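Local coordinates for avirulence protein AVRPPH3 (Pseudomonas syringae pv. phaseolicola, PDB 1UKF) that acts as a papain-like cysteine protease that cleaves itself, promotes infection of the host plant and triggers the hypersensitive response, at residues A77-A80 against V81-A85; S137-G140 against S141-K144; I168-Y171 against N172-Y176. All blocks are in the same frame, centred on the assembly; numbering follows the deposited sequence.

All three contacts are local and follow one another along the chain; none encloses or crosses another. Contact 1 lies in the last turns of helix 73-84, just before strand 88-97 enters the sheet at one outer edge. Contact 2 closes the tight turn between strands 130-139 and 142-147, the neighbouring strands that carry H132 and D147 of the active site. Contact 3 ends helix 160-173 and turns the chain into strand 178-187. Contacts 1 and 3 lie on opposite sides of the chain's centre, with their own centres about 27 Å apart. This chain is the protease part of the mature 28 kDa product, with the papain-like fold of the peptidase C58 family.

Contact 1 of 3, residues A77-A80 against V81-A85; sequences ASTA and VIEDA
T79 and E83 stand one turn apart, and their side chains run alongside each other in the same direction. The meeting is between T79 CG2 and E83 OE2, 3.7 Å apart. The T79 methyl is turned away from its own N, and OG1 lies next to that nitrogen. The hydroxyl does not serve E83: T79 OG1 is hydrogen-bonded back to F75 O. S78 OG does the same one residue earlier, with F74 O. Both hydroxyls are thus satisfied by the preceding turn of the helix.

The backbone is paired in order. V81 N bonds to A77 O at 3.1 Å and I82 N to S78 O at 3.3 Å. E83 N bonds to T79 O and D84 N to A80 O, both at 3.0 Å. The N-H...O angles stay between 150° and 158°. This is regular alpha-helical pairing at the C-terminal end of helix 73-84, in the papain-like fold of this protease. It gives way at A85, whose N makes weak bonds to V81 O and I82 O.

Carbon atoms also gather round the same carbonyls. V81 CG1 sits 3.1 Å from S78 O, because chi1 of 70° sets this methyl in the gap flanked by its own N and C. I82 CG1 takes the equivalent place and lies 3.2 Å from T79 O.

Several parts of the fold pack round the helix. S78, V81 and I82 pack on L121 of strand 119-126, and S78 and I82 also reach strand 178-187. A77 and A80 rest on Y58 and A61 of helix 46-67, while V81 meets T23 of helix 18-27, the helix that begins with the active-site C18.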
loop_
_atom_site.group_PDB
_atom_site.type_symbol
_atom_site.label_atom_id
_atom_site.label_comp_id
_atom_site.label_asym_id
_atom_site.label_seq_id
_atom_site.Cartn_x
_atom_site.Cartn_y
_atom_site.Cartn_z
ATOM N N ALA A 77 -1.337 -10.629 -9.833
ATOM C CA ALA A 77 0.031 -10.197 -9.556
ATOM C C ALA A 77 0.206 -9.756 -8.101
ATOM O O ALA A 77 1.188 -10.116 -7.452
ATOM C CB ALA A 77 0.419 -9.065 -10.503
ATOM N N SER A 78 -0.743 -8.975 -7.593
ATOM C CA SER A 78 -0.671 -8.508 -6.216
ATOM C C SER A 78 -0.754 -9.686 -5.254
ATOM O O SER A 78 -0.081 -9.708 -4.222
ATOM C CB SER A 78 -1.799 -7.515 -5.932
ATOM O OG SER A 78 -1.591 -6.312 -6.645
ATOM N N THR A 79 -1.582 -10.668 -5.592
ATOM C CA THR A 79 -1.715 -11.849 -4.749
ATOM C C THR A 79 -0.401 -12.629 -4.745
ATOM O O THR A 79 0.027 -13.132 -3.710
ATOM C CB THR A 79 -2.851 -12.767 -5.253
ATOM O OG1 THR A 79 -4.095 -12.061 -5.188
ATOM C CG2 THR A 79 -2.950 -14.025 -4.399
ATOM N N ALA A 80 0.244 -12.713 -5.903
ATOM C CA ALA A 80 1.500 -13.442 -6.024
ATOM C C ALA A 80 2.609 -12.849 -5.161
ATOM O O ALA A 80 3.339 -13.582 -4.495
ATOM C CB ALA A 80 1.945 -13.485 -7.486
ATOM N N VAL A 81 2.737 -11.525 -5.155
ATOM C CA VAL A 81 3.795 -10.918 -4.362
ATOM C C VAL A 81 3.566 -11.067 -2.861
ATOM O O VAL A 81 4.525 -11.255 -2.110
ATOM C CB VAL A 81 4.013 -9.423 -4.738
ATOM C CG1 VAL A 81 2.839 -8.569 -4.289
ATOM C CG2 VAL A 81 5.320 -8.926 -4.130
ATOM N N ILE A 82 2.318 -11.017 -2.405
ATOM C CA ILE A 82 2.104 -11.176 -0.971
ATOM C C ILE A 82 2.260 -12.636 -0.548
ATOM O O ILE A 82 2.722 -12.912 0.560
ATOM C CB ILE A 82 0.730 -10.589 -0.500
ATOM C CG1 ILE A 82 -0.447 -11.359 -1.098
ATOM C CG2 ILE A 82 0.660 -9.114 -0.863
ATOM C CD1 ILE A 82 -0.897 -12.537 -0.248
ATOM N N GLU A 83 1.904 -13.575 -1.421
ATOM C CA GLU A 83 2.060 -14.990 -1.081
ATOM C C GLU A 83 3.544 -15.349 -1.039
ATOM O O GLU A 83 3.971 -16.162 -0.220
ATOM C CB GLU A 83 1.336 -15.881 -2.089
ATOM C CG GLU A 83 -0.166 -15.696 -2.081
ATOM C CD GLU A 83 -0.893 -16.736 -2.905
ATOM O OE1 GLU A 83 -0.334 -17.181 -3.929
ATOM O OE2 GLU A 83 -2.029 -17.096 -2.534
ATOM N N ASP A 84 4.326 -14.733 -1.919
ATOM C CA ASP A 84 5.763 -14.974 -1.967
ATOM C C ASP A 84 6.403 -14.530 -0.655
ATOM O O ASP A 84 7.430 -15.073 -0.240
ATOM C CB ASP A 84 6.391 -14.195 -3.126
ATOM C CG ASP A 84 7.907 -14.284 -3.140
ATOM O OD1 ASP A 84 8.441 -15.373 -3.440
ATOM O OD2 ASP A 84 8.565 -13.265 -2.847
ATOM N N ALA A 85 5.791 -13.540 -0.009
ATOM C CA ALA A 85 6.287 -13.000 1.251
ATOM C C ALA A 85 5.810 -13.790 2.467
ATOM O O ALA A 85 6.116 -13.429 3.606
ATOM C CB ALA A 85 5.870 -11.539 1.385
#

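Contact 2 of 3, residues S137-G140 against S141-K144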
loop_
_atom_site.group_PDB
_atom_site.type_symbol
_atom_site.label_atom_id
_atom_site.label_comp_id
_atom_site.label_asym_id
_atom_site.label_seq_id
_atom_site.Cartn_x
_atom_site.Cartn_y
_atom_site.Cartn_z
ATOM N N SER A 137 -0.732 -1.508 8.188
ATOM C CA SER A 137 -0.819 -2.517 9.227
ATOM C C SER A 137 -1.379 -1.855 10.469
ATOM O O SER A 137 -0.941 -0.771 10.858
ATOM C CB SER A 137 0.566 -3.088 9.521
ATOM O OG SER A 137 0.517 -4.022 10.588
ATOM N N CYS A 138 -2.355 -2.508 11.084
ATOM C CA CYS A 138 -2.972 -1.972 12.280
ATOM C C CYS A 138 -2.569 -2.841 13.460
ATOM O O CYS A 138 -2.933 -4.018 13.532
ATOM C CB CYS A 138 -4.492 -1.953 12.115
ATOM S SG CYS A 138 -5.365 -0.946 13.326
ATOM N N GLU A 139 -1.780 -2.252 14.356
ATOM C CA GLU A 139 -1.287 -2.920 15.557
ATOM C C GLU A 139 -2.015 -2.337 16.766
ATOM O O GLU A 139 -1.625 -1.293 17.283
ATOM C CB GLU A 139 0.221 -2.687 15.708
ATOM C CG GLU A 139 1.091 -3.422 14.698
ATOM C CD GLU A 139 2.559 -3.028 14.789
ATOM O OE1 GLU A 139 3.087 -2.926 15.916
ATOM O OE2 GLU A 139 3.190 -2.831 13.730
ATOM N N GLY A 140 -3.070 -3.010 17.214
ATOM C CA GLY A 140 -3.824 -2.508 18.348
ATOM C C GLY A 140 -4.476 -1.183 17.998
ATOM O O GLY A 140 -5.244 -1.105 17.042
ATOM N N SER A 141 -4.168 -0.138 18.760
ATOM C CA SER A 141 -4.736 1.182 18.501
ATOM C C SER A 141 -3.927 1.964 17.467
ATOM O O SER A 141 -4.376 2.994 16.967
ATOM C CB SER A 141 -4.805 1.989 19.801
ATOM O OG SER A 141 -5.288 3.300 19.557
ATOM N N GLN A 142 -2.742 1.458 17.143
ATOM C CA GLN A 142 -1.840 2.113 16.197
ATOM C C GLN A 142 -1.997 1.687 14.733
ATOM O O GLN A 142 -1.756 0.531 14.382
ATOM C CB GLN A 142 -0.395 1.875 16.646
ATOM C CG GLN A 142 0.676 2.412 15.707
ATOM C CD GLN A 142 2.076 2.077 16.187
ATOM O OE1 GLN A 142 2.364 0.933 16.543
ATOM N NE2 GLN A 142 2.955 3.072 16.194
ATOM N N PHE A 143 -2.394 2.631 13.885
ATOM C CA PHE A 143 -2.553 2.367 12.458
ATOM C C PHE A 143 -1.334 2.918 11.721
ATOM O O PHE A 143 -1.034 4.109 11.810
ATOM C CB PHE A 143 -3.822 3.030 11.919
ATOM C CG PHE A 143 -4.014 2.850 10.438
ATOM C CD1 PHE A 143 -4.245 1.587 9.902
ATOM C CD2 PHE A 143 -3.934 3.940 9.576
ATOM C CE1 PHE A 143 -4.391 1.411 8.526
ATOM C CE2 PHE A 143 -4.081 3.772 8.199
ATOM C CZ PHE A 143 -4.310 2.505 7.673
ATOM N N LYS A 144 -0.632 2.043 11.005
ATOM C CA LYS A 144 0.562 2.426 10.251
ATOM C C LYS A 144 0.291 2.323 8.755
ATOM O O LYS A 144 -0.304 1.350 8.299
ATOM C CB LYS A 144 1.734 1.495 10.580
ATOM C CG LYS A 144 2.171 1.438 12.031
ATOM C CD LYS A 144 3.312 0.435 12.177
ATOM C CE LYS A 144 3.834 0.356 13.601
ATOM N NZ LYS A 144 4.919 -0.657 13.715
HETATM O O HOH W 1 0.866 -0.720 18.749
#
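E139 and K144 join across a beta hairpin whose strands 130-139 and 142-147 are linked by a type II' turn from E139 to Q142. E139 OE2 and K144 NZ form a salt bridge of 2.8 Å. The ammonium comes to the oxygen from above the carboxylate plane, 37° out of it. K144 is extended from CG to NZ and slants across the E139 side chain; chi1 of -59° puts CG beside the backbone N. Its NZ also bonds to S29 O, and the like charge of R37 lies close by. E139 may ease the closeness of K144 and R37.

S137 is the partner of K144 in the sheet. The two form a hydrogen-bonded antiparallel pair, with K144 N on S137 O at 2.8 Å and S137 N on K144 O at 2.9 Å. Both side chains touch W25 of helix 18-27, on the same face of the sheet as E139 and Q142.

On the other face, C138 CB meets the edge of the F143 ring at CD1, 4.2 Å away. That ring packs on A160 and L163 of helix 160-173.

Nearer the turn, E139 N bonds to Q142 O, in the carbonyl plane. Q142 NE2 is held by Q154. One water donates to both E139 O, at 2.9 Å, and Q142 OE1, at 3.1 Å.

Contact 3 of 3, residues I168-Y171 against N172-Y176; sequences IDHY and NSLNY
Y171 and Y176 meet where a Schellman motif ends helix 160-173. Y176 N bonds to Y171 O at 2.9 Å and N175 N bonds to N172 O at 3.0 Å; N175 has the positive phi of 72°. Y171 O also accepts from L174 N at 3.0 Å. The two donors arrive from opposite faces of the carbonyl plane.

The tight side is that of Y171. Its CB touches Y176 CB at 4.2 Å, and both rings meet F126. H170 CD2 lies over the centre of one face of the Y171 ring. Y171 OH is hydrogen-bonded to N149 ND2 and to the active-site D147 OD2, so the helix end is tied directly to the catalytic centre. I168 and N172 run side by side, and N172 OD1 bonds to V178 N, where the next strand begins.

On the solvent side the side chains are looser. S173, L174 and N175 are exposed there, and L174 CD1 meets H170 NE2 at 3.6 Å. The S173 hydroxyl is nevertheless held firmly: chi1 of 74° folds OG back over the helix, and S173 OG donates to H170 O at 2.6 Å.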
loop_
_atom_site.group_PDB
_atom_site.type_symbol
_atom_site.label_atom_id
_atom_site.label_comp_id
_atom_site.label_asym_id
_atom_site.label_seq_id
_atom_site.Cartn_x
_atom_site.Cartn_y
_atom_site.Cartn_z
ATOM N N ILE A 168 -5.470 10.532 -0.390
ATOM C CA ILE A 168 -6.237 10.643 -1.622
ATOM C C ILE A 168 -6.177 12.075 -2.152
ATOM O O ILE A 168 -5.952 12.293 -3.343
ATOM C CB ILE A 168 -7.717 10.257 -1.405
ATOM C CG1 ILE A 168 -7.813 8.789 -0.983
ATOM C CG2 ILE A 168 -8.517 10.496 -2.686
ATOM C CD1 ILE A 168 -7.271 7.812 -2.008
ATOM N N ASP A 169 -6.373 13.049 -1.268
ATOM C CA ASP A 169 -6.337 14.448 -1.680
ATOM C C ASP A 169 -4.959 14.824 -2.204
ATOM O O ASP A 169 -4.835 15.636 -3.122
ATOM C CB ASP A 169 -6.711 15.372 -0.519
ATOM C CG ASP A 169 -8.153 15.209 -0.084
ATOM O OD1 ASP A 169 -8.996 14.834 -0.926
ATOM O OD2 ASP A 169 -8.443 15.473 1.100
ATOM N N HIS A 170 -3.924 14.234 -1.614
ATOM C CA HIS A 170 -2.554 14.500 -2.034
ATOM C C HIS A 170 -2.389 14.159 -3.511
ATOM O O HIS A 170 -1.892 14.968 -4.298
ATOM C CB HIS A 170 -1.574 13.660 -1.212
ATOM C CG HIS A 170 -0.182 13.644 -1.764
ATOM N ND1 HIS A 170 0.685 14.706 -1.630
ATOM C CD2 HIS A 170 0.478 12.709 -2.487
ATOM C CE1 HIS A 170 1.820 14.424 -2.246
ATOM N NE2 HIS A 170 1.719 13.220 -2.774
ATOM N N TYR A 171 -2.804 12.957 -3.890
ATOM C CA TYR A 171 -2.674 12.543 -5.275
ATOM C C TYR A 171 -3.593 13.319 -6.206
ATOM O O TYR A 171 -3.186 13.695 -7.304
ATOM C CB TYR A 171 -2.899 11.037 -5.406
ATOM C CG TYR A 171 -1.695 10.252 -4.937
ATOM C CD1 TYR A 171 -1.674 9.628 -3.690
ATOM C CD2 TYR A 171 -0.541 10.198 -5.717
ATOM C CE1 TYR A 171 -0.526 8.972 -3.232
ATOM C CE2 TYR A 171 0.604 9.550 -5.270
ATOM C CZ TYR A 171 0.607 8.942 -4.030
ATOM O OH TYR A 171 1.757 8.323 -3.589
ATOM N N ASN A 172 -4.823 13.576 -5.775
ATOM C CA ASN A 172 -5.741 14.331 -6.617
ATOM C C ASN A 172 -5.201 15.736 -6.871
ATOM O O ASN A 172 -5.361 16.280 -7.967
ATOM C CB ASN A 172 -7.126 14.413 -5.971
ATOM C CG ASN A 172 -7.795 13.059 -5.861
ATOM O OD1 ASN A 172 -7.639 12.205 -6.735
ATOM N ND2 ASN A 172 -8.563 12.860 -4.794
ATOM N N SER A 173 -4.548 16.317 -5.868
ATOM C CA SER A 173 -3.992 17.661 -6.001
ATOM C C SER A 173 -2.853 17.690 -7.020
ATOM O O SER A 173 -2.496 18.753 -7.534
ATOM C CB SER A 173 -3.483 18.172 -4.649
ATOM O OG SER A 173 -2.273 17.540 -4.269
ATOM N N LEU A 174 -2.285 16.522 -7.302
ATOM C CA LEU A 174 -1.190 16.405 -8.261
ATOM C C LEU A 174 -1.709 15.913 -9.607
ATOM O O LEU A 174 -0.934 15.550 -10.490
ATOM C CB LEU A 174 -0.127 15.440 -7.731
ATOM C CG LEU A 174 0.621 15.888 -6.476
ATOM C CD1 LEU A 174 1.515 14.759 -5.988
ATOM C CD2 LEU A 174 1.443 17.132 -6.782
ATOM N N ASN A 175 -3.031 15.896 -9.741
ATOM C CA ASN A 175 -3.704 15.470 -10.960
ATOM C C ASN A 175 -3.642 13.974 -11.233
ATOM O O ASN A 175 -3.637 13.537 -12.384
ATOM C CB ASN A 175 -3.169 16.258 -12.156
ATOM C CG ASN A 175 -3.297 17.754 -11.954
ATOM O OD1 ASN A 175 -4.344 18.242 -11.534
ATOM N ND2 ASN A 175 -2.231 18.489 -12.252
ATOM N N TYR A 176 -3.589 13.192 -10.159
ATOM C CA TYR A 176 -3.589 11.737 -10.262
ATOM C C TYR A 176 -4.878 11.283 -9.589
ATOM O O TYR A 176 -4.859 10.750 -8.478
ATOM C CB TYR A 176 -2.385 11.119 -9.542
ATOM C CG TYR A 176 -1.061 11.332 -10.243
ATOM C CD1 TYR A 176 -0.340 12.511 -10.071
ATOM C CD2 TYR A 176 -0.538 10.356 -11.093
ATOM C CE1 TYR A 176 0.871 12.717 -10.726
ATOM C CE2 TYR A 176 0.672 10.552 -11.756
ATOM C CZ TYR A 176 1.369 11.735 -11.566
ATOM O OH TYR A 176 2.563 11.943 -12.219
#